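Long-range contacts in paenibacillus xanthan lyase (Paenibacillus, PDB 6F2P), which cleaves the polysaccharide xanthan, probably by the beta-elimination used by family 8 polysaccharide lyases: residues T713-K718 with Y745-S750; W662-T667 with N675-V680; R320-W325 with N347-D352. One frame throughout, in Å; residues are numbered along the deposited sequence.

In the fold
Along the chain the three contacts follow in series: contact 3 closes first, then contact 2, then contact 1. Contact 3 joins helices 312-328 and 340-351 in the helical N-terminal part, and its centre lies about 42 Å from that of contact 1 and about 48 Å from that of contact 2. The other two reach the same seven-stranded antiparallel sheet, with centres about 21 Å apart and nearest atoms about 7 Å apart. Contact 1 lies at its outermost strand, 714-718, whereas contact 2 lies at the ends of strands 656-661 and 678-684. The set therefore samples two separate modules of the lyase, one helical and one a beta-sandwich.

Contact 1: T713-K718 with Y745-S750; sequences TGLISK and YKVKFS
A classic beta bulge interrupts strand 714-718, an outermost strand of its seven-stranded antiparallel sheet, where it runs against strand 744-750. The evidence is a one-residue shift in register: Leu-715 pairs with Phe-749 and Ser-717 with Lys-748, so Ile-716 is the extra residue and shares Lys-748 with Ser-717. Two amides accordingly grip one carbonyl oxygen. Ile-716 N meets Lys-748 O nearly along the C=O axis at 2.9 Å, whereas Ser-717 N approaches Lys-748 O in the carbonyl plane, on a lone pair, at 3.2 Å. The return bond from Lys-748 N to Ser-717 O is 2.9 Å long and almost straight (178°).

At Ile-716 the chain turns a corner and CB points at the partner strand. With CG1 anti to the carbonyl carbon (chi1 -65°), the branch lies along the neighbouring chain, CG1 standing 3.8 Å from Ser-750 CB. Leu-715 starts out away from the partner, but its CD1 comes back to 3.8 Å from Val-747 CG2, the two side chains crossing at about a right angle.

Before the bulge, Ser-750 N donates to Gly-714 O at 2.9 Å and Thr-713 N donates to Ser-750 O. Two hydroxyls then meet tip to tip: Ser-750 OG gives its proton to Thr-713 OG1 at 2.6 Å, and Thr-713 OG1 is bonded in turn to Thr-752 O. Each oxygen sits in the crowded position between its own backbone N and carbonyl carbon.

Val-747 and Phe-749 reach Phe-733 of strand 731-736, which belongs to the five-stranded second sheet. This is a bulged edge strand on one layer of an antiparallel beta-sandwich.

Contact 2: W662-T667 with N675-V680; sequences WNDEPT and NRKASV
The Trp-662 side chain sets off away from the other segment, and its NE1 is hydrogen-bonded to Gln-647 OE1; the residue meets that segment through its backbone, Trp-662 O lying 3.5 Å from Lys-677 CG. Asn-663 O approaches Lys-677 N, but at an angle too poor for a hydrogen bond. That amide is taken by Asp-664, the centre of an inverse gamma turn. Its CG stands beside the backbone N (chi1 -82°), which carries OD1 to 2.8 Å from Lys-677 N. The bond is nearly straight (174°) and meets OD1 almost along its C-O axis.

The extended Lys-677 chain crosses the Asp-664 side chain at about a right angle. Lys-677 NZ stays 4.5 Å from Asp-664 OD2, too far for a salt bridge, though the opposite charge may favour the ionised acid. On the Arg-676 side, CD lies 3.6 Å from Asp-664 OD1. A bend at chi2 (-68°) folds this arginine back, so that NH1 donates to Asn-675 O at 2.7 Å with the acceptor close to the guanidinium plane. An alanine here would remove the CD packing and the NH1 bond, and would probably loosen the backbone beside Asp-664.

Glu-665 O accepts a bond from Thr-667 OG1, and Pro-666 CA passes 3.9 Å from Asn-675 CA. The two runs are antiparallel connectors: they link strands 656-661 and 678-684 of one sheet to hairpin 667-674 of the other, a paired crossing between the layers of a beta-sandwich.

Contact 3: R320-W325 with N347-D352; sequences RMVKYW and NQLVND
Lys-323 and Leu-349 carry the contact, with Val-322 completing its apolar side. Val-322 CG1, anti to its backbone N, meets Leu-349 CD2 at 3.6 Å, the two branched side chains crossing at about a right angle. Leu-349 points its CB toward the other helix, and its CG is likewise anti to the backbone N (chi1 176°).

Beside this pair the Lys-323 chain reaches across, extended, to the C-terminal end of helix 340-351, its CE lying 3.6 Å from Val-350 O. At its tip NZ makes a weak hydrogen bond to Leu-349 O at 3.4 Å and stands 2.6 Å from Asp-352 O. A firmer partner is Val-355 O, just past the helix. Backbone carbonyls at a helix C-terminus gather partial negative charge, so the ammonium group is likely to be stabilised there. The carboxylate of Asp-352 is not its partner: Asp-352 OD1 is 5.9 Å from Lys-323 NZ and is bonded to Thr-354 OG1 instead.

Farther out, Val-322 also packs on Ile-303 and Ile-304 of helix 292-307, while Val-350 touches Leu-326. The short helical segments approach to 9.6 Å between axes and cross at -91°. Such a perpendicular crossing confines the interface to a few residues, with a buried lysine at the C-terminal end of one helix, in the helical N-terminal part of a family 8 polysaccharide lyase.

Contact 1: T713-K718 with Y745-S750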
ATOM      1  N   THR A 713      -2.657  12.990 -28.793  1.00 25.93           N
ATOM      2  CA  THR A 713      -2.583  12.571 -30.184  1.00 26.37           C
ATOM      3  C   THR A 713      -2.555  11.052 -30.294  1.00 28.41           C
ATOM      4  O   THR A 713      -2.968  10.483 -31.301  1.00 29.36           O
ATOM      5  CB  THR A 713      -1.331  13.138 -30.856  1.00 24.53           C
ATOM      6  OG1 THR A 713      -0.167  12.637 -30.189  1.00 23.41           O
ATOM      7  CG2 THR A 713      -1.344  14.647 -30.778  1.00 22.65           C
ATOM      8  N   GLY A 714      -2.073  10.393 -29.250  1.00 28.07           N
ATOM      9  CA  GLY A 714      -2.060   8.946 -29.235  1.00 27.71           C
ATOM     10  C   GLY A 714      -1.392   8.390 -28.001  1.00 25.87           C
ATOM     11  O   GLY A 714      -1.275   9.066 -26.984  1.00 25.50           O
ATOM     12  N   LEU A 715      -0.937   7.152 -28.102  1.00 28.14           N
ATOM     13  CA  LEU A 715      -0.358   6.460 -26.966  1.00 17.15           C
ATOM     14  C   LEU A 715       1.154   6.325 -27.099  1.00 18.62           C
ATOM     15  O   LEU A 715       1.678   6.131 -28.189  1.00 27.77           O
ATOM     16  CB  LEU A 715      -0.995   5.080 -26.829  1.00 18.29           C
ATOM     17  CG  LEU A 715      -0.590   4.294 -25.590  1.00 24.05           C
ATOM     18  CD1 LEU A 715      -0.992   5.065 -24.340  1.00 17.38           C
ATOM     19  CD2 LEU A 715      -1.206   2.905 -25.609  1.00 17.82           C
ATOM     20  N   ILE A 716       1.857   6.447 -25.982  1.00 25.68           N
ATOM     21  CA  ILE A 716       3.277   6.161 -25.961  1.00 20.00           C
ATOM     22  C   ILE A 716       3.509   4.844 -25.244  1.00 24.29           C
ATOM     23  O   ILE A 716       4.180   3.967 -25.768  1.00 28.40           O
ATOM     24  CB  ILE A 716       4.073   7.270 -25.287  1.00 20.04           C
ATOM     25  CG1 ILE A 716       3.964   8.550 -26.106  1.00 22.73           C
ATOM     26  CG2 ILE A 716       5.527   6.866 -25.166  1.00 17.34           C
ATOM     27  CD1 ILE A 716       4.717   9.717 -25.527  1.00 22.60           C
ATOM     28  N   SER A 717       2.945   4.699 -24.049  1.00 21.68           N
ATOM     29  CA  SER A 717       3.095   3.459 -23.286  1.00 22.11           C
ATOM     30  C   SER A 717       2.025   3.319 -22.218  1.00 23.46           C
ATOM     31  O   SER A 717       1.351   4.288 -21.873  1.00 26.86           O
ATOM     32  CB  SER A 717       4.472   3.384 -22.644  1.00 16.11           C
ATOM     33  OG  SER A 717       4.722   4.546 -21.876  1.00 36.10           O
ATOM     34  N   LYS A 718       1.868   2.106 -21.696  1.00 20.25           N
ATOM     35  CA  LYS A 718       0.850   1.851 -20.689  1.00 21.69           C
ATOM     36  C   LYS A 718       1.077   0.531 -19.961  1.00 25.53           C
ATOM     37  O   LYS A 718       1.583  -0.429 -20.540  1.00 27.05           O
ATOM     38  CB  LYS A 718      -0.551   1.878 -21.314  1.00 20.82           C
ATOM     39  CG  LYS A 718      -0.982   0.586 -21.985  1.00 22.26           C
ATOM     40  CD  LYS A 718      -2.451   0.628 -22.402  1.00 18.75           C
ATOM     41  CE  LYS A 718      -2.935  -0.753 -22.800  1.00 19.71           C
ATOM     42  NZ  LYS A 718      -2.462  -1.794 -21.820  1.00 26.54           N
ATOM     43  N   TYR A 745      -0.511   1.996 -11.363  1.00 24.33           N
ATOM     44  CA  TYR A 745      -0.674   1.768 -12.795  1.00 19.38           C
ATOM     45  C   TYR A 745      -0.429   3.056 -13.584  1.00 22.26           C
ATOM     46  O   TYR A 745      -1.040   4.085 -13.287  1.00 22.82           O
ATOM     47  CB  TYR A 745      -2.086   1.294 -13.069  1.00 16.54           C
ATOM     48  CG  TYR A 745      -2.498   0.109 -12.235  1.00 21.48           C
ATOM     49  CD1 TYR A 745      -3.138   0.280 -11.010  1.00 20.65           C
ATOM     50  CD2 TYR A 745      -2.255  -1.180 -12.674  1.00 21.32           C
ATOM     51  CE1 TYR A 745      -3.525  -0.805 -10.250  1.00 19.06           C
ATOM     52  CE2 TYR A 745      -2.639  -2.270 -11.925  1.00 22.25           C
ATOM     53  CZ  TYR A 745      -3.271  -2.080 -10.713  1.00 23.17           C
ATOM     54  OH  TYR A 745      -3.642  -3.176  -9.969  1.00 26.65           O
ATOM     55  N   LYS A 746       0.437   2.997 -14.596  1.00 21.89           N
ATOM     56  CA  LYS A 746       0.822   4.193 -15.345  1.00 18.83           C
ATOM     57  C   LYS A 746       0.458   4.139 -16.828  1.00 27.15           C
ATOM     58  O   LYS A 746       0.461   3.075 -17.445  1.00 30.19           O
ATOM     59  CB  LYS A 746       2.322   4.474 -15.188  1.00 21.80           C
ATOM     60  CG  LYS A 746       2.726   4.999 -13.816  1.00 19.56           C
ATOM     61  CD  LYS A 746       4.244   5.014 -13.661  1.00 22.89           C
ATOM     62  CE  LYS A 746       4.687   5.582 -12.315  1.00 22.06           C
ATOM     63  NZ  LYS A 746       4.030   4.903 -11.165  1.00 21.79           N
ATOM     64  N   VAL A 747       0.148   5.306 -17.387  1.00 21.91           N
ATOM     65  CA  VAL A 747      -0.093   5.453 -18.811  1.00 14.48           C
ATOM     66  C   VAL A 747       0.514   6.777 -19.275  1.00 20.31           C
ATOM     67  O   VAL A 747       0.417   7.786 -18.584  1.00 22.49           O
ATOM     68  CB  VAL A 747      -1.604   5.381 -19.151  1.00 21.27           C
ATOM     69  CG1 VAL A 747      -2.380   6.504 -18.476  1.00 16.09           C
ATOM     70  CG2 VAL A 747      -1.825   5.421 -20.663  1.00 24.70           C
ATOM     71  N   LYS A 748       1.169   6.766 -20.430  1.00 24.10           N
ATOM     72  CA  LYS A 748       1.781   7.977 -20.966  1.00 21.68           C
ATOM     73  C   LYS A 748       1.263   8.263 -22.375  1.00 25.64           C
ATOM     74  O   LYS A 748       1.446   7.469 -23.306  1.00 24.77           O
ATOM     75  CB  LYS A 748       3.312   7.887 -20.945  1.00 22.75           C
ATOM     76  CG  LYS A 748       4.006   9.115 -21.534  1.00 26.23           C
ATOM     77  CD  LYS A 748       5.405   9.325 -20.960  1.00 31.04           C
ATOM     78  CE  LYS A 748       6.302   8.119 -21.193  1.00 49.67           C
ATOM     79  NZ  LYS A 748       7.730   8.369 -20.826  1.00 39.84           N
ATOM     80  N   PHE A 749       0.603   9.405 -22.515  1.00 24.06           N
ATOM     81  CA  PHE A 749       0.006   9.804 -23.774  1.00 17.31           C
ATOM     82  C   PHE A 749       0.930  10.733 -24.557  1.00 23.97           C
ATOM     83  O   PHE A 749       1.727  11.466 -23.974  1.00 25.90           O
ATOM     84  CB  PHE A 749      -1.309  10.517 -23.498  1.00 15.09           C
ATOM     85  CG  PHE A 749      -2.416   9.603 -23.068  1.00 18.95           C
ATOM     86  CD1 PHE A 749      -3.183   8.932 -24.009  1.00 17.10           C
ATOM     87  CD2 PHE A 749      -2.703   9.423 -21.722  1.00 21.22           C
ATOM     88  CE1 PHE A 749      -4.220   8.092 -23.615  1.00 19.76           C
ATOM     89  CE2 PHE A 749      -3.738   8.584 -21.320  1.00 17.64           C
ATOM     90  CZ  PHE A 749      -4.498   7.917 -22.267  1.00 18.54           C
ATOM     91  N   SER A 750       0.817  10.706 -25.881  1.00 20.16           N
ATOM     92  CA  SER A 750       1.543  11.657 -26.711  1.00 18.33           C
ATOM     93  C   SER A 750       0.704  12.919 -26.906  1.00 19.36           C
ATOM     94  O   SER A 750      -0.519  12.850 -27.006  1.00 21.16           O
ATOM     95  CB  SER A 750       1.891  11.032 -28.061  1.00 26.84           C
ATOM     96  OG  SER A 750       0.722  10.641 -28.762  1.00 31.55           O
TER

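Contact 2: W662-T667 with N675-V680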
ATOM      1  N   TRP A 662     -11.284  11.142  -2.400  1.00 17.78           N
ATOM      2  CA  TRP A 662     -11.796  10.517  -1.176  1.00 15.88           C
ATOM      3  C   TRP A 662     -13.123   9.765  -1.307  1.00 20.17           C
ATOM      4  O   TRP A 662     -13.484   8.987  -0.420  1.00 21.94           O
ATOM      5  CB  TRP A 662     -11.914  11.562  -0.064  1.00 14.76           C
ATOM      6  CG  TRP A 662     -10.588  12.083   0.379  1.00 15.84           C
ATOM      7  CD1 TRP A 662     -10.087  13.333   0.171  1.00 14.69           C
ATOM      8  CD2 TRP A 662      -9.579  11.360   1.094  1.00 14.07           C
ATOM      9  NE1 TRP A 662      -8.830  13.436   0.715  1.00 13.12           N
ATOM     10  CE2 TRP A 662      -8.496  12.238   1.290  1.00 15.21           C
ATOM     11  CE3 TRP A 662      -9.490  10.057   1.596  1.00 13.86           C
ATOM     12  CZ2 TRP A 662      -7.337  11.855   1.964  1.00 13.31           C
ATOM     13  CZ3 TRP A 662      -8.340   9.680   2.265  1.00 11.80           C
ATOM     14  CH2 TRP A 662      -7.278  10.574   2.438  1.00 10.84           C
ATOM     15  N   ASN A 663     -13.850   9.993  -2.397  1.00 20.51           N
ATOM     16  CA  ASN A 663     -15.190   9.430  -2.533  1.00 18.62           C
ATOM     17  C   ASN A 663     -15.346   8.504  -3.731  1.00 21.30           C
ATOM     18  O   ASN A 663     -14.636   8.630  -4.731  1.00 20.12           O
ATOM     19  CB  ASN A 663     -16.234  10.545  -2.602  1.00 18.00           C
ATOM     20  CG  ASN A 663     -16.196  11.459  -1.392  1.00 20.13           C
ATOM     21  OD1 ASN A 663     -16.061  12.672  -1.528  1.00 25.42           O
ATOM     22  ND2 ASN A 663     -16.318  10.881  -0.199  1.00 21.62           N
ATOM     23  N   ASP A 664     -16.283   7.570  -3.626  1.00 15.92           N
ATOM     24  CA  ASP A 664     -16.574   6.684  -4.739  1.00 19.72           C
ATOM     25  C   ASP A 664     -17.688   7.253  -5.627  1.00 23.00           C
ATOM     26  O   ASP A 664     -18.625   6.547  -6.010  1.00 30.83           O
ATOM     27  CB  ASP A 664     -16.932   5.280  -4.238  1.00 22.14           C
ATOM     28  CG  ASP A 664     -15.707   4.435  -3.924  1.00 19.17           C
ATOM     29  OD1 ASP A 664     -14.608   4.741  -4.441  1.00 19.45           O
ATOM     30  OD2 ASP A 664     -15.849   3.447  -3.172  1.00 28.08           O
ATOM     31  N   GLU A 665     -17.583   8.542  -5.935  1.00 19.34           N
ATOM     32  CA  GLU A 665     -18.489   9.193  -6.873  1.00 20.29           C
ATOM     33  C   GLU A 665     -17.637   9.975  -7.864  1.00 22.87           C
ATOM     34  O   GLU A 665     -16.487  10.300  -7.559  1.00 22.40           O
ATOM     35  CB  GLU A 665     -19.462  10.121  -6.137  1.00 16.65           C
ATOM     36  CG  GLU A 665     -18.781  11.161  -5.253  1.00 29.54           C
ATOM     37  CD  GLU A 665     -19.755  12.136  -4.594  1.00 42.80           C
ATOM     38  OE1 GLU A 665     -20.306  11.810  -3.521  1.00 42.48           O
ATOM     39  OE2 GLU A 665     -19.962  13.241  -5.145  1.00 53.19           O
ATOM     40  N   PRO A 666     -18.175  10.249  -9.065  1.00 24.51           N
ATOM     41  CA  PRO A 666     -17.483  11.115 -10.028  1.00 24.92           C
ATOM     42  C   PRO A 666     -17.052  12.442  -9.408  1.00 20.58           C
ATOM     43  O   PRO A 666     -17.879  13.141  -8.826  1.00 26.71           O
ATOM     44  CB  PRO A 666     -18.547  11.348 -11.098  1.00 19.53           C
ATOM     45  CG  PRO A 666     -19.313  10.082 -11.106  1.00 24.01           C
ATOM     46  CD  PRO A 666     -19.373   9.633  -9.659  1.00 23.53           C
ATOM     47  N   THR A 667     -15.767  12.765  -9.537  1.00 16.84           N
ATOM     48  CA  THR A 667     -15.175  13.925  -8.877  1.00 18.09           C
ATOM     49  C   THR A 667     -14.116  14.569  -9.769  1.00 20.56           C
ATOM     50  O   THR A 667     -13.270  13.871 -10.333  1.00 17.84           O
ATOM     51  CB  THR A 667     -14.532  13.529  -7.530  1.00 15.46           C
ATOM     52  OG1 THR A 667     -15.526  12.952  -6.676  1.00 16.62           O
ATOM     53  CG2 THR A 667     -13.947  14.734  -6.842  1.00 14.87           C
ATOM     54  N   ASN A 675     -13.901   8.469 -10.825  1.00 17.48           N
ATOM     55  CA  ASN A 675     -15.192   7.997 -10.346  1.00 17.22           C
ATOM     56  C   ASN A 675     -15.043   7.095  -9.125  1.00 16.94           C
ATOM     57  O   ASN A 675     -16.016   6.519  -8.657  1.00 23.02           O
ATOM     58  CB  ASN A 675     -15.946   7.258 -11.455  1.00 19.73           C
ATOM     59  CG  ASN A 675     -15.359   5.886 -11.750  1.00 19.53           C
ATOM     60  OD1 ASN A 675     -14.168   5.654 -11.555  1.00 19.76           O
ATOM     61  ND2 ASN A 675     -16.196   4.972 -12.224  1.00 17.08           N
ATOM     62  N   ARG A 676     -13.819   6.968  -8.621  1.00 13.06           N
ATOM     63  CA  ARG A 676     -13.544   6.103  -7.474  1.00 16.79           C
ATOM     64  C   ARG A 676     -12.491   6.718  -6.561  1.00 17.40           C
ATOM     65  O   ARG A 676     -11.691   7.543  -7.000  1.00 18.52           O
ATOM     66  CB  ARG A 676     -13.054   4.730  -7.944  1.00 13.99           C
ATOM     67  CG  ARG A 676     -14.107   3.872  -8.647  1.00 20.40           C
ATOM     68  CD  ARG A 676     -15.203   3.410  -7.690  1.00 19.27           C
ATOM     69  NE  ARG A 676     -16.199   2.574  -8.357  1.00 24.82           N
ATOM     70  CZ  ARG A 676     -17.262   3.035  -9.020  1.00 32.40           C
ATOM     71  NH1 ARG A 676     -17.487   4.341  -9.121  1.00 24.18           N
ATOM     72  NH2 ARG A 676     -18.109   2.182  -9.589  1.00 32.88           N
ATOM     73  N   LYS A 677     -12.492   6.320  -5.292  1.00 15.28           N
ATOM     74  CA  LYS A 677     -11.374   6.630  -4.409  1.00 20.96           C
ATOM     75  C   LYS A 677     -10.085   6.259  -5.128  1.00 16.87           C
ATOM     76  O   LYS A 677      -9.986   5.179  -5.710  1.00 15.22           O
ATOM     77  CB  LYS A 677     -11.475   5.844  -3.098  1.00 16.21           C
ATOM     78  CG  LYS A 677     -12.723   6.138  -2.293  1.00 15.51           C
ATOM     79  CD  LYS A 677     -12.918   5.122  -1.174  1.00 16.68           C
ATOM     80  CE  LYS A 677     -14.211   5.383  -0.417  1.00 18.40           C
ATOM     81  NZ  LYS A 677     -14.262   4.613   0.846  1.00 21.64           N
ATOM     82  N   ALA A 678      -9.104   7.151  -5.100  1.00 15.74           N
ATOM     83  CA  ALA A 678      -7.887   6.927  -5.861  1.00  9.43           C
ATOM     84  C   ALA A 678      -6.801   7.890  -5.448  1.00 10.82           C
ATOM     85  O   ALA A 678      -7.077   8.993  -4.989  1.00 15.41           O
ATOM     86  CB  ALA A 678      -8.176   7.092  -7.334  1.00 18.59           C
ATOM     87  N   SER A 679      -5.557   7.478  -5.616  1.00 10.37           N
ATOM     88  CA  SER A 679      -4.454   8.411  -5.516  1.00 10.73           C
ATOM     89  C   SER A 679      -3.880   8.550  -6.924  1.00 15.43           C
ATOM     90  O   SER A 679      -3.627   7.555  -7.602  1.00 17.20           O
ATOM     91  CB  SER A 679      -3.409   7.895  -4.544  1.00 12.25           C
ATOM     92  OG  SER A 679      -2.401   8.865  -4.343  1.00 16.09           O
ATOM     93  N   VAL A 680      -3.711   9.783  -7.384  1.00 13.29           N
ATOM     94  CA  VAL A 680      -3.345  10.027  -8.774  1.00 12.56           C
ATOM     95  C   VAL A 680      -2.219  11.043  -8.863  1.00 14.20           C
ATOM     96  O   VAL A 680      -2.197  12.011  -8.101  1.00 15.37           O
ATOM     97  CB  VAL A 680      -4.556  10.551  -9.559  1.00 13.37           C
ATOM     98  CG1 VAL A 680      -4.199  10.814 -11.013  1.00  8.48           C
ATOM     99  CG2 VAL A 680      -5.706   9.566  -9.443  1.00 13.66           C
TER

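Contact 3: R320-W325 with N347-D352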
ATOM      1  N   ARG A 320      29.383  -0.528  -1.965  1.00 19.85           N
ATOM      2  CA  ARG A 320      29.351   0.904  -2.214  1.00 22.99           C
ATOM      3  C   ARG A 320      28.445   1.606  -1.219  1.00 19.97           C
ATOM      4  O   ARG A 320      28.775   2.675  -0.721  1.00 23.31           O
ATOM      5  CB  ARG A 320      28.913   1.214  -3.650  1.00 22.77           C
ATOM      6  CG  ARG A 320      29.962   0.882  -4.700  1.00 25.19           C
ATOM      7  CD  ARG A 320      29.625   1.488  -6.052  1.00 23.29           C
ATOM      8  NE  ARG A 320      29.928   2.915  -6.111  1.00 31.40           N
ATOM      9  CZ  ARG A 320      29.170   3.821  -6.723  1.00 29.43           C
ATOM     10  NH1 ARG A 320      28.045   3.455  -7.325  1.00 32.18           N
ATOM     11  NH2 ARG A 320      29.531   5.097  -6.722  1.00 25.74           N
ATOM     12  N   MET A 321      27.299   1.012  -0.921  1.00 17.66           N
ATOM     13  CA  MET A 321      26.383   1.671  -0.011  1.00 19.24           C
ATOM     14  C   MET A 321      26.910   1.606   1.433  1.00 21.63           C
ATOM     15  O   MET A 321      26.853   2.598   2.169  1.00 17.72           O
ATOM     16  CB  MET A 321      24.956   1.121  -0.167  1.00 17.67           C
ATOM     17  CG  MET A 321      24.763  -0.324   0.256  1.00 19.45           C
ATOM     18  SD  MET A 321      23.048  -0.862   0.085  1.00 19.04           S
ATOM     19  CE  MET A 321      22.949  -1.183  -1.672  1.00 14.89           C
ATOM     20  N   VAL A 322      27.457   0.457   1.824  1.00 20.28           N
ATOM     21  CA  VAL A 322      28.059   0.319   3.145  1.00 18.70           C
ATOM     22  C   VAL A 322      29.242   1.275   3.325  1.00 20.60           C
ATOM     23  O   VAL A 322      29.390   1.889   4.385  1.00 20.03           O
ATOM     24  CB  VAL A 322      28.469  -1.141   3.444  1.00 17.79           C
ATOM     25  CG1 VAL A 322      29.334  -1.235   4.700  1.00 17.90           C
ATOM     26  CG2 VAL A 322      27.239  -1.992   3.610  1.00 16.85           C
ATOM     27  N   LYS A 323      30.067   1.425   2.294  1.00 17.82           N
ATOM     28  CA  LYS A 323      31.181   2.363   2.383  1.00 21.13           C
ATOM     29  C   LYS A 323      30.680   3.770   2.666  1.00 22.85           C
ATOM     30  O   LYS A 323      31.177   4.434   3.577  1.00 27.68           O
ATOM     31  CB  LYS A 323      32.033   2.362   1.113  1.00 23.22           C
ATOM     32  CG  LYS A 323      33.297   3.212   1.235  1.00 22.71           C
ATOM     33  CD  LYS A 323      34.356   2.802   0.227  1.00 25.39           C
ATOM     34  CE  LYS A 323      35.673   3.519   0.498  1.00 32.57           C
ATOM     35  NZ  LYS A 323      36.778   3.057  -0.395  1.00 29.00           N
ATOM     36  N   TYR A 324      29.695   4.203   1.880  1.00 20.05           N
ATOM     37  CA  TYR A 324      29.037   5.498   2.048  1.00 20.57           C
ATOM     38  C   TYR A 324      28.645   5.741   3.494  1.00 23.10           C
ATOM     39  O   TYR A 324      28.989   6.774   4.071  1.00 24.95           O
ATOM     40  CB  TYR A 324      27.785   5.576   1.162  1.00 21.65           C
ATOM     41  CG  TYR A 324      26.981   6.857   1.303  1.00 20.53           C
ATOM     42  CD1 TYR A 324      27.502   8.078   0.888  1.00 27.35           C
ATOM     43  CD2 TYR A 324      25.697   6.844   1.830  1.00 17.07           C
ATOM     44  CE1 TYR A 324      26.769   9.254   1.004  1.00 22.92           C
ATOM     45  CE2 TYR A 324      24.955   8.016   1.950  1.00 17.77           C
ATOM     46  CZ  TYR A 324      25.498   9.218   1.531  1.00 21.65           C
ATOM     47  OH  TYR A 324      24.780  10.395   1.643  1.00 25.93           O
ATOM     48  N   TRP A 325      27.938   4.778   4.076  1.00 18.19           N
ATOM     49  CA  TRP A 325      27.474   4.899   5.448  1.00 17.39           C
ATOM     50  C   TRP A 325      28.612   4.883   6.471  1.00 21.59           C
ATOM     51  O   TRP A 325      28.522   5.528   7.518  1.00 25.82           O
ATOM     52  CB  TRP A 325      26.480   3.785   5.771  1.00 18.44           C
ATOM     53  CG  TRP A 325      25.198   3.864   4.993  1.00 20.33           C
ATOM     54  CD1 TRP A 325      24.520   4.998   4.624  1.00 18.10           C
ATOM     55  CD2 TRP A 325      24.436   2.757   4.484  1.00 21.43           C
ATOM     56  NE1 TRP A 325      23.382   4.660   3.924  1.00 14.74           N
ATOM     57  CE2 TRP A 325      23.311   3.293   3.822  1.00 17.88           C
ATOM     58  CE3 TRP A 325      24.598   1.366   4.523  1.00 20.48           C
ATOM     59  CZ2 TRP A 325      22.354   2.484   3.209  1.00 19.38           C
ATOM     60  CZ3 TRP A 325      23.651   0.565   3.913  1.00 16.82           C
ATOM     61  CH2 TRP A 325      22.543   1.124   3.267  1.00 18.09           C
ATOM     62  N   ASN A 347      36.786  -2.124   7.733  1.00 27.57           N
ATOM     63  CA  ASN A 347      37.953  -1.280   7.497  1.00 27.36           C
ATOM     64  C   ASN A 347      38.605  -1.558   6.146  1.00 28.08           C
ATOM     65  O   ASN A 347      39.024  -0.632   5.446  1.00 27.50           O
ATOM     66  CB  ASN A 347      38.967  -1.410   8.639  1.00 25.58           C
ATOM     67  CG  ASN A 347      38.687  -0.442   9.784  1.00 29.09           C
ATOM     68  OD1 ASN A 347      38.132   0.641   9.579  1.00 34.09           O
ATOM     69  ND2 ASN A 347      39.079  -0.826  10.992  1.00 24.04           N
ATOM     70  N   GLN A 348      38.680  -2.832   5.778  1.00 24.77           N
ATOM     71  CA  GLN A 348      39.251  -3.219   4.496  1.00 25.40           C
ATOM     72  C   GLN A 348      38.483  -2.507   3.393  1.00 32.54           C
ATOM     73  O   GLN A 348      39.054  -1.995   2.427  1.00 37.61           O
ATOM     74  CB  GLN A 348      39.157  -4.736   4.326  1.00 25.95           C
ATOM     75  CG  GLN A 348      39.979  -5.301   3.185  1.00 29.38           C
ATOM     76  CD  GLN A 348      39.313  -5.132   1.830  1.00 50.58           C
ATOM     77  OE1 GLN A 348      39.983  -5.119   0.795  1.00 58.76           O
ATOM     78  NE2 GLN A 348      37.990  -5.009   1.827  1.00 47.76           N
ATOM     79  N   LEU A 349      37.172  -2.466   3.572  1.00 31.99           N
ATOM     80  CA  LEU A 349      36.256  -1.840   2.639  1.00 28.06           C
ATOM     81  C   LEU A 349      36.450  -0.325   2.503  1.00 27.07           C
ATOM     82  O   LEU A 349      36.446   0.200   1.397  1.00 32.88           O
ATOM     83  CB  LEU A 349      34.829  -2.157   3.071  1.00 27.85           C
ATOM     84  CG  LEU A 349      33.685  -1.534   2.298  1.00 28.21           C
ATOM     85  CD1 LEU A 349      33.795  -1.932   0.848  1.00 33.69           C
ATOM     86  CD2 LEU A 349      32.399  -2.021   2.904  1.00 28.08           C
ATOM     87  N   VAL A 350      36.616   0.384   3.612  1.00 25.13           N
ATOM     88  CA  VAL A 350      36.803   1.831   3.524  1.00 30.29           C
ATOM     89  C   VAL A 350      38.216   2.211   3.086  1.00 34.43           C
ATOM     90  O   VAL A 350      38.479   3.361   2.750  1.00 36.71           O
ATOM     91  CB  VAL A 350      36.489   2.539   4.849  1.00 27.04           C
ATOM     92  CG1 VAL A 350      35.179   2.037   5.414  1.00 27.76           C
ATOM     93  CG2 VAL A 350      37.601   2.317   5.829  1.00 27.56           C
ATOM     94  N   ASN A 351      39.121   1.241   3.094  1.00 37.49           N
ATOM     95  CA  ASN A 351      40.503   1.485   2.705  1.00 33.89           C
ATOM     96  C   ASN A 351      40.761   1.068   1.265  1.00 38.76           C
ATOM     97  O   ASN A 351      41.799   1.391   0.676  1.00 45.66           O
ATOM     98  CB  ASN A 351      41.450   0.755   3.653  1.00 27.70           C
ATOM     99  CG  ASN A 351      41.544   1.432   5.000  1.00 38.34           C
ATOM    100  OD1 ASN A 351      41.596   2.661   5.081  1.00 36.84           O
ATOM    101  ND2 ASN A 351      41.556   0.639   6.070  1.00 39.39           N
ATOM    102  N   ASP A 352      39.797   0.349   0.708  1.00 33.91           N
ATOM    103  CA  ASP A 352      39.863  -0.120  -0.667  1.00 33.55           C
ATOM    104  C   ASP A 352      39.424   0.998  -1.615  1.00 37.90           C
ATOM    105  O   ASP A 352      38.251   1.373  -1.648  1.00 37.76           O
ATOM    106  CB  ASP A 352      38.954  -1.343  -0.815  1.00 32.14           C
ATOM    107  CG  ASP A 352      39.088  -2.025  -2.160  1.00 35.09           C
ATOM    108  OD1 ASP A 352      39.492  -1.370  -3.142  1.00 37.27           O
ATOM    109  OD2 ASP A 352      38.766  -3.229  -2.231  1.00 36.28           O
TER